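Local atomic coordinates of phosphoribosylformylglycinamidine synthase 2 (Thermus thermophilus, PDB entry 3VIU), a protein that belongs to the PurM-like (AIR synthase-related) family, is built from two N- and C-terminal domain pairs in one chain, and binds ADP and magnesium. Residues R616-L627 and L653-T664; C470-P480 and E599-I610. All blocks are in the same frame, centred on the assembly; numbering follows the deposited sequence.

Contact 1 of 2, residues R616-L627 and L653-T664; sequences RTAHDVAEGGLL and LFGEAPSRVLFT. With MG (magnesium ion), chain D.
An edge strand of the seven-stranded mixed sheet in the second C-terminal AIR synthase-related domain, strand 618-620, pairs antiparallel with strand 661-665. His619 and Leu662 form the hydrogen-bonded pair, His619 N giving to Leu662 O at 2.9 Å and Leu662 N returning a bond to His619 O. Thr664 N to Thr617 O extends the pairing at one end, and a nearly straight bond (173°) from Val621 N to Arg660 O at the other. Beyond it the chain turns, and Leu627 N, in the first turn of helix 625-634, reaches Leu653 O at 3.1 Å in the carbonyl plane.

Polar and apolar groups meet between strand and helix. Glu656, its chain extended beyond CG, brings OE2 to Gly624 N at 2.9 Å, on the anti side of the carboxylate and 32° out of its plane; OE2 also accepts from Glu578 N, and OE1 is bonded to Tyr453. Arg660 bends at chi3 (-66°), which sets NE against Ala657 O at 3.1 Å, while Val621 CG1 lies over one face of the guanidinium, 3.5 Å from NH2. Waters 4 and 5 sit at the guanidinium edge, and NH1 bonds Glu569 O. Leu662 CG meets Val621 CG2, and its CD2 meets Leu626 CD1 at 4.0 Å, the two leucines crossing at about a right angle.

Backbone bonds at His619 and Val621, on either side of it in sequence, probably hold Asp620 in place. Its OD1 binds magnesium at 2.5 Å, while water 1 and Arg471 engage OD2, which probably restrains the carboxylate's rotation.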
# COMPACT_ATOMS: atom_id res chain seq x y z
N ARG A 616 -12.39 18.26 -16.78
CA ARG A 616 -11.44 18.44 -15.69
C ARG A 616 -12.10 18.01 -14.38
O ARG A 616 -11.62 18.31 -13.29
CB ARG A 616 -10.95 19.88 -15.60
CG ARG A 616 -12.05 20.87 -15.33
CD ARG A 616 -11.50 22.23 -14.99
NE ARG A 616 -12.59 23.18 -14.79
CZ ARG A 616 -12.42 24.45 -14.44
NH1 ARG A 616 -11.20 24.93 -14.25
NH2 ARG A 616 -13.47 25.24 -14.29
N THR A 617 -13.23 17.32 -14.50
CA THR A 617 -13.92 16.84 -13.32
C THR A 617 -14.49 15.44 -13.60
O THR A 617 -15.34 15.25 -14.47
CB THR A 617 -15.01 17.85 -12.85
OG1 THR A 617 -16.01 17.19 -12.07
CG2 THR A 617 -15.61 18.54 -14.01
N ALA A 618 -13.95 14.47 -12.88
CA ALA A 618 -14.33 13.07 -13.03
C ALA A 618 -14.33 12.36 -11.68
O ALA A 618 -13.66 12.77 -10.74
CB ALA A 618 -13.37 12.37 -14.00
N HIS A 619 -15.07 11.26 -11.60
CA HIS A 619 -15.17 10.51 -10.36
C HIS A 619 -15.69 9.14 -10.74
O HIS A 619 -16.68 9.05 -11.47
CB HIS A 619 -16.16 11.22 -9.43
CG HIS A 619 -16.23 10.63 -8.06
ND1 HIS A 619 -17.42 10.44 -7.40
CD2 HIS A 619 -15.26 10.19 -7.23
CE1 HIS A 619 -17.18 9.90 -6.21
NE2 HIS A 619 -15.87 9.74 -6.09
N ASP A 620 -15.04 8.07 -10.29
CA ASP A 620 -15.55 6.76 -10.66
C ASP A 620 -16.65 6.33 -9.70
O ASP A 620 -16.74 6.83 -8.58
CB ASP A 620 -14.42 5.72 -10.72
CG ASP A 620 -13.89 5.33 -9.37
OD1 ASP A 620 -13.61 6.23 -8.55
OD2 ASP A 620 -13.72 4.11 -9.13
N VAL A 621 -17.50 5.43 -10.17
CA VAL A 621 -18.61 4.93 -9.38
C VAL A 621 -18.21 3.61 -8.72
O VAL A 621 -18.11 2.58 -9.39
CB VAL A 621 -19.85 4.70 -10.27
CG1 VAL A 621 -21.04 4.27 -9.41
CG2 VAL A 621 -20.18 5.96 -11.05
N ALA A 622 -18.00 3.64 -7.41
CA ALA A 622 -17.59 2.45 -6.69
C ALA A 622 -18.62 2.02 -5.67
O ALA A 622 -19.81 1.97 -5.97
CB ALA A 622 -16.24 2.68 -6.03
N GLU A 623 -18.16 1.70 -4.46
CA GLU A 623 -19.09 1.24 -3.44
C GLU A 623 -20.19 2.25 -3.17
O GLU A 623 -19.95 3.46 -3.14
CB GLU A 623 -18.34 0.89 -2.14
CG GLU A 623 -16.98 1.58 -1.94
CD GLU A 623 -15.84 0.95 -2.72
OE1 GLU A 623 -15.65 -0.29 -2.63
OE2 GLU A 623 -15.10 1.70 -3.41
N GLY A 624 -21.42 1.74 -2.99
CA GLY A 624 -22.55 2.61 -2.74
C GLY A 624 -23.35 2.97 -3.98
O GLY A 624 -24.44 3.54 -3.89
N GLY A 625 -22.81 2.65 -5.15
CA GLY A 625 -23.52 2.92 -6.39
C GLY A 625 -23.54 4.34 -6.93
O GLY A 625 -22.96 5.27 -6.36
N LEU A 626 -24.26 4.49 -8.05
CA LEU A 626 -24.39 5.75 -8.75
C LEU A 626 -24.76 6.96 -7.90
O LEU A 626 -24.15 8.02 -8.03
CB LEU A 626 -25.42 5.60 -9.89
CG LEU A 626 -25.75 6.90 -10.63
CD1 LEU A 626 -24.50 7.49 -11.26
CD2 LEU A 626 -26.79 6.62 -11.70
N LEU A 627 -25.76 6.82 -7.04
CA LEU A 627 -26.19 7.94 -6.21
C LEU A 627 -25.13 8.39 -5.21
O LEU A 627 -24.92 9.59 -5.02
CB LEU A 627 -27.51 7.60 -5.50
CG LEU A 627 -28.77 8.26 -6.07
CD1 LEU A 627 -28.78 8.23 -7.57
CD2 LEU A 627 -29.99 7.55 -5.52
N LEU A 653 -29.78 2.53 -8.43
CA LEU A 653 -29.38 3.67 -7.62
C LEU A 653 -28.20 3.40 -6.69
O LEU A 653 -27.38 4.30 -6.45
CB LEU A 653 -30.60 4.16 -6.82
CG LEU A 653 -31.85 4.47 -7.66
CD1 LEU A 653 -33.02 4.81 -6.75
CD2 LEU A 653 -31.57 5.62 -8.62
N PHE A 654 -28.07 2.17 -6.21
CA PHE A 654 -27.02 1.82 -5.26
C PHE A 654 -26.20 0.58 -5.59
O PHE A 654 -25.22 0.30 -4.91
CB PHE A 654 -27.63 1.63 -3.88
CG PHE A 654 -28.57 2.72 -3.50
CD1 PHE A 654 -28.08 3.96 -3.09
CD2 PHE A 654 -29.94 2.52 -3.54
CE1 PHE A 654 -28.96 4.98 -2.73
CE2 PHE A 654 -30.83 3.53 -3.18
CZ PHE A 654 -30.33 4.76 -2.77
N GLY A 655 -26.61 -0.16 -6.61
CA GLY A 655 -25.89 -1.36 -7.00
C GLY A 655 -24.48 -1.03 -7.41
O GLY A 655 -24.21 0.09 -7.87
N GLU A 656 -23.56 -1.97 -7.25
CA GLU A 656 -22.17 -1.70 -7.62
C GLU A 656 -21.73 -2.43 -8.89
O GLU A 656 -22.19 -3.52 -9.19
CB GLU A 656 -21.26 -2.06 -6.44
CG GLU A 656 -21.87 -1.63 -5.11
CD GLU A 656 -20.97 -1.90 -3.90
OE1 GLU A 656 -20.17 -2.85 -3.94
OE2 GLU A 656 -21.10 -1.15 -2.91
N ALA A 657 -20.84 -1.78 -9.65
CA ALA A 657 -20.28 -2.33 -10.89
C ALA A 657 -19.03 -1.53 -11.24
O ALA A 657 -19.03 -0.31 -11.18
CB ALA A 657 -21.29 -2.24 -12.03
N PRO A 658 -17.95 -2.23 -11.63
CA PRO A 658 -16.70 -1.56 -11.99
C PRO A 658 -16.75 -0.93 -13.37
O PRO A 658 -17.75 -1.00 -14.06
CB PRO A 658 -15.70 -2.70 -11.94
CG PRO A 658 -16.49 -3.81 -12.55
CD PRO A 658 -17.83 -3.68 -11.82
N SER A 659 -15.66 -0.28 -13.75
CA SER A 659 -15.55 0.33 -15.06
C SER A 659 -16.57 1.42 -15.36
O SER A 659 -16.88 1.68 -16.52
CB SER A 659 -15.63 -0.77 -16.13
OG SER A 659 -14.75 -1.85 -15.83
N ARG A 660 -17.09 2.07 -14.32
CA ARG A 660 -18.06 3.15 -14.51
C ARG A 660 -17.48 4.49 -14.02
O ARG A 660 -17.00 4.60 -12.89
CB ARG A 660 -19.35 2.83 -13.76
CG ARG A 660 -19.97 1.49 -14.19
CD ARG A 660 -21.40 1.35 -13.69
NE ARG A 660 -21.48 1.26 -12.24
CZ ARG A 660 -22.61 1.38 -11.55
NH1 ARG A 660 -23.75 1.59 -12.18
NH2 ARG A 660 -22.59 1.27 -10.23
N VAL A 661 -17.54 5.51 -14.89
CA VAL A 661 -17.01 6.83 -14.57
C VAL A 661 -17.92 8.00 -14.93
O VAL A 661 -18.51 8.06 -16.02
CB VAL A 661 -15.65 7.07 -15.31
CG1 VAL A 661 -15.14 8.48 -15.03
CG2 VAL A 661 -14.63 6.04 -14.87
N LEU A 662 -18.01 8.95 -14.01
CA LEU A 662 -18.81 10.16 -14.19
C LEU A 662 -17.88 11.32 -14.51
O LEU A 662 -16.78 11.40 -13.96
CB LEU A 662 -19.57 10.49 -12.91
CG LEU A 662 -20.68 9.55 -12.43
CD1 LEU A 662 -21.14 9.93 -11.02
CD2 LEU A 662 -21.83 9.63 -13.41
N PHE A 663 -18.30 12.22 -15.39
CA PHE A 663 -17.49 13.39 -15.72
C PHE A 663 -18.35 14.48 -16.34
O PHE A 663 -19.45 14.22 -16.83
CB PHE A 663 -16.33 13.02 -16.65
CG PHE A 663 -16.73 12.77 -18.07
CD1 PHE A 663 -16.48 13.72 -19.05
CD2 PHE A 663 -17.35 11.58 -18.43
CE1 PHE A 663 -16.84 13.50 -20.37
CE2 PHE A 663 -17.71 11.35 -19.74
CZ PHE A 663 -17.45 12.31 -20.72
N THR A 664 -17.85 15.71 -16.31
CA THR A 664 -18.60 16.83 -16.86
C THR A 664 -17.82 17.53 -17.97
O THR A 664 -16.59 17.55 -17.97
CB THR A 664 -18.93 17.85 -15.78
OG1 THR A 664 -17.76 18.61 -15.47
CG2 THR A 664 -19.41 17.16 -14.52
MG MG D . -12.83 6.48 -6.20
O HOH W 1 -13.17 4.06 -6.60
O HOH W 2 -15.37 6.63 -6.17
O HOH W 3 -16.59 1.78 -11.45
O HOH W 4 -20.08 0.73 -8.62
O HOH W 5 -25.40 2.19 -9.33

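Contact 2 of 2, residues C470-P480 and E599-I610. With MG (magnesium ion), chain D.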
# COMPACT_ATOMS: atom_id res chain seq x y z
N CYS A 470 -6.01 1.52 -10.39
CA CYS A 470 -5.64 2.08 -11.69
C CYS A 470 -6.71 3.05 -12.19
O CYS A 470 -6.38 4.06 -12.81
CB CYS A 470 -5.45 0.96 -12.70
SG CYS A 470 -3.99 -0.02 -12.41
N ARG A 471 -7.98 2.75 -11.91
CA ARG A 471 -9.07 3.60 -12.34
C ARG A 471 -8.99 4.95 -11.63
O ARG A 471 -9.17 6.00 -12.24
CB ARG A 471 -10.43 2.94 -12.02
CG ARG A 471 -11.63 3.64 -12.67
CD ARG A 471 -12.94 3.05 -12.21
NE ARG A 471 -12.93 1.59 -12.31
CZ ARG A 471 -13.14 0.76 -11.29
NH1 ARG A 471 -13.11 -0.54 -11.49
NH2 ARG A 471 -13.39 1.24 -10.07
N ASN A 472 -8.69 4.91 -10.33
CA ASN A 472 -8.58 6.13 -9.55
C ASN A 472 -7.50 7.08 -10.03
O ASN A 472 -7.67 8.30 -9.99
CB ASN A 472 -8.37 5.81 -8.08
CG ASN A 472 -9.64 5.35 -7.41
OD1 ASN A 472 -10.68 5.99 -7.55
ND2 ASN A 472 -9.57 4.24 -6.67
N VAL A 473 -6.39 6.51 -10.49
CA VAL A 473 -5.28 7.31 -11.01
C VAL A 473 -5.66 7.83 -12.39
O VAL A 473 -5.40 8.98 -12.72
CB VAL A 473 -3.99 6.47 -11.09
CG1 VAL A 473 -2.98 7.14 -12.00
CG2 VAL A 473 -3.41 6.30 -9.70
N SER A 474 -6.29 6.98 -13.19
CA SER A 474 -6.72 7.37 -14.53
C SER A 474 -7.73 8.49 -14.46
O SER A 474 -7.76 9.37 -15.32
CB SER A 474 -7.36 6.18 -15.25
OG SER A 474 -6.42 5.14 -15.41
N VAL A 475 -8.57 8.43 -13.44
CA VAL A 475 -9.63 9.41 -13.22
C VAL A 475 -9.13 10.83 -12.94
O VAL A 475 -9.85 11.79 -13.20
CB VAL A 475 -10.56 8.92 -12.09
CG1 VAL A 475 -11.36 10.06 -11.52
CG2 VAL A 475 -11.49 7.85 -12.64
N VAL A 476 -7.92 10.98 -12.40
CA VAL A 476 -7.42 12.33 -12.17
C VAL A 476 -6.59 12.74 -13.38
O VAL A 476 -6.03 13.84 -13.42
CB VAL A 476 -6.60 12.49 -10.85
CG1 VAL A 476 -7.51 12.21 -9.65
CG2 VAL A 476 -5.38 11.57 -10.84
N GLY A 477 -6.52 11.85 -14.36
CA GLY A 477 -5.79 12.15 -15.59
C GLY A 477 -4.40 11.58 -15.75
O GLY A 477 -3.68 11.96 -16.67
N ALA A 478 -4.01 10.68 -14.87
CA ALA A 478 -2.67 10.12 -14.97
C ALA A 478 -2.66 8.67 -15.49
O ALA A 478 -3.64 7.94 -15.33
CB ALA A 478 -1.99 10.19 -13.61
N LYS A 479 -1.56 8.28 -16.12
CA LYS A 479 -1.43 6.92 -16.63
C LYS A 479 -0.71 5.98 -15.68
O LYS A 479 0.43 6.23 -15.28
CB LYS A 479 -0.70 6.90 -17.98
CG LYS A 479 -0.52 5.49 -18.53
CD LYS A 479 0.05 5.50 -19.93
CE LYS A 479 0.27 4.08 -20.45
NZ LYS A 479 0.88 4.09 -21.82
N PRO A 480 -1.37 4.87 -15.31
CA PRO A 480 -0.83 3.85 -14.40
C PRO A 480 0.53 3.37 -14.88
O PRO A 480 0.65 2.88 -16.00
CB PRO A 480 -1.88 2.74 -14.47
CG PRO A 480 -3.13 3.46 -14.81
CD PRO A 480 -2.67 4.44 -15.84
N GLU A 599 -12.82 -2.33 -18.63
CA GLU A 599 -12.09 -1.54 -17.65
C GLU A 599 -10.95 -0.77 -18.29
O GLU A 599 -10.81 0.44 -18.07
CB GLU A 599 -11.54 -2.43 -16.54
CG GLU A 599 -10.83 -1.65 -15.42
CD GLU A 599 -11.77 -0.74 -14.64
OE1 GLU A 599 -11.44 0.45 -14.47
OE2 GLU A 599 -12.83 -1.21 -14.19
N LYS A 600 -10.14 -1.46 -19.08
CA LYS A 600 -9.00 -0.83 -19.76
C LYS A 600 -9.45 0.26 -20.73
O LYS A 600 -8.88 1.35 -20.77
CB LYS A 600 -8.19 -1.90 -20.51
CG LYS A 600 -6.97 -1.37 -21.26
CD LYS A 600 -6.11 -2.53 -21.76
CE LYS A 600 -4.80 -2.04 -22.40
NZ LYS A 600 -5.00 -1.42 -23.75
N ALA A 601 -10.47 -0.04 -21.53
CA ALA A 601 -10.98 0.91 -22.50
C ALA A 601 -11.55 2.16 -21.80
O ALA A 601 -11.39 3.27 -22.30
CB ALA A 601 -12.05 0.25 -23.37
N VAL A 602 -12.21 1.97 -20.67
CA VAL A 602 -12.78 3.09 -19.93
C VAL A 602 -11.66 3.97 -19.35
O VAL A 602 -11.74 5.20 -19.40
CB VAL A 602 -13.70 2.61 -18.77
CG1 VAL A 602 -14.10 3.79 -17.90
CG2 VAL A 602 -14.96 1.95 -19.33
N GLN A 603 -10.62 3.33 -18.81
CA GLN A 603 -9.50 4.06 -18.22
C GLN A 603 -8.78 4.91 -19.27
O GLN A 603 -8.35 6.03 -19.00
CB GLN A 603 -8.49 3.10 -17.57
CG GLN A 603 -9.06 2.28 -16.42
CD GLN A 603 -8.00 1.84 -15.40
OE1 GLN A 603 -8.29 1.06 -14.50
NE2 GLN A 603 -6.79 2.36 -15.54
N GLU A 604 -8.65 4.37 -20.48
CA GLU A 604 -7.99 5.11 -21.55
C GLU A 604 -8.93 6.17 -22.09
O GLU A 604 -8.48 7.23 -22.52
CB GLU A 604 -7.54 4.16 -22.66
CG GLU A 604 -6.39 3.28 -22.23
CD GLU A 604 -6.09 2.17 -23.21
OE1 GLU A 604 -5.22 1.32 -22.90
OE2 GLU A 604 -6.72 2.15 -24.29
N ALA A 605 -10.23 5.89 -22.06
CA ALA A 605 -11.18 6.86 -22.55
C ALA A 605 -11.19 8.08 -21.63
O ALA A 605 -11.19 9.22 -22.09
CB ALA A 605 -12.57 6.25 -22.62
N ILE A 606 -11.16 7.84 -20.32
CA ILE A 606 -11.19 8.96 -19.39
C ILE A 606 -9.88 9.76 -19.41
O ILE A 606 -9.91 10.99 -19.28
CB ILE A 606 -11.54 8.51 -17.93
CG1 ILE A 606 -11.84 9.74 -17.08
CG2 ILE A 606 -10.38 7.74 -17.31
CD1 ILE A 606 -12.81 10.70 -17.71
N ARG A 607 -8.75 9.09 -19.57
CA ARG A 607 -7.49 9.82 -19.63
C ARG A 607 -7.44 10.68 -20.90
O ARG A 607 -7.02 11.84 -20.85
CB ARG A 607 -6.28 8.86 -19.59
CG ARG A 607 -6.13 8.10 -18.27
CD ARG A 607 -4.73 7.50 -18.09
NE ARG A 607 -4.35 6.59 -19.17
CZ ARG A 607 -4.60 5.28 -19.18
NH1 ARG A 607 -5.23 4.70 -18.16
NH2 ARG A 607 -4.23 4.55 -20.23
N ASP A 608 -7.89 10.13 -22.02
CA ASP A 608 -7.90 10.88 -23.28
C ASP A 608 -8.76 12.12 -23.14
O ASP A 608 -8.34 13.23 -23.48
CB ASP A 608 -8.47 10.04 -24.42
CG ASP A 608 -7.49 9.01 -24.92
OD1 ASP A 608 -6.26 9.21 -24.72
OD2 ASP A 608 -7.93 8.00 -25.51
N LEU A 609 -9.96 11.90 -22.63
CA LEU A 609 -10.93 12.96 -22.40
C LEU A 609 -10.31 14.11 -21.61
O LEU A 609 -10.51 15.28 -21.94
CB LEU A 609 -12.12 12.36 -21.65
CG LEU A 609 -13.55 12.47 -22.20
CD1 LEU A 609 -13.58 12.44 -23.71
CD2 LEU A 609 -14.37 11.34 -21.61
N ILE A 610 -9.54 13.78 -20.59
CA ILE A 610 -8.92 14.79 -19.74
C ILE A 610 -7.68 15.44 -20.37
O ILE A 610 -7.49 16.66 -20.26
CB ILE A 610 -8.53 14.17 -18.37
CG1 ILE A 610 -8.50 15.23 -17.28
CG2 ILE A 610 -7.16 13.51 -18.46
CD1 ILE A 610 -7.34 16.19 -17.36
MG MG D . -12.83 6.48 -6.20
O HOH W 1 -13.17 4.06 -6.60
O HOH W 2 -15.37 6.63 -6.17
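Helix 458-475, which carries a magnesium ligand, packs beside helix 596-611 across the boundary between N- and C-terminal AIR synthase-related domains. The segment axes run nearly parallel, 17° apart, with a closest approach of 8.9 Å. At one end Arg471 grips Glu599 side-on: NE meets OE1 at 2.9 Å, on the syn side, and NH1 meets OE2 at 2.8 Å. The latter bond lies in the guanidinium plane, but OE2 is met from above the carboxylate plane, in keeping with the 51° between the two planes. Glu599 OE2 also has a probable hydrogen bond with Ser659.

Arg607 occupies the other end. With its chain bent at chi3 (-58°), Arg607 brings NH1 to Ser474 OG at 3.0 Å in the guanidinium plane. Pro480 CD and Lys479 CG lie over one face, Pro480 CD 3.5 Å from NH1. Ser474 OG in turn donates to Cys470 O, which takes Ser474 N from the opposite face of its plane. Ile606 CG2 packs on Ser474 O.

A Schellman motif closes the helix, with Gly477 the first residue to leave helical backbone angles, and Ile610 CG2 rests 3.5 Å from the glycine CA. The chain then enters strand 479-488. On another side of the helix, Asn472 OD1 binds magnesium at 2.6 Å. This helix-to-helix seam, polar along much of its length and beside a metal site, joins the paired domains of a PurM-like fold.

The centres of the two contacts lie 13 Å apart, on the same side of the chain's centre, and both reach one magnesium ion. Along the chain contact 2 closes before contact 1 opens, and helix 596-611 is followed by strand 618-620. Contact 1 lies within the second C-terminal domain, whereas contact 2 joins that domain to its N-terminal partner. Direct bridges tie them: a salt bridge, a probable hydrogen bond, and Leu609 packed on Phe663. With Asp430 completing the protein ligands, Asn472 and Asp620 bring both domains to the metal, which is therefore bound at their junction.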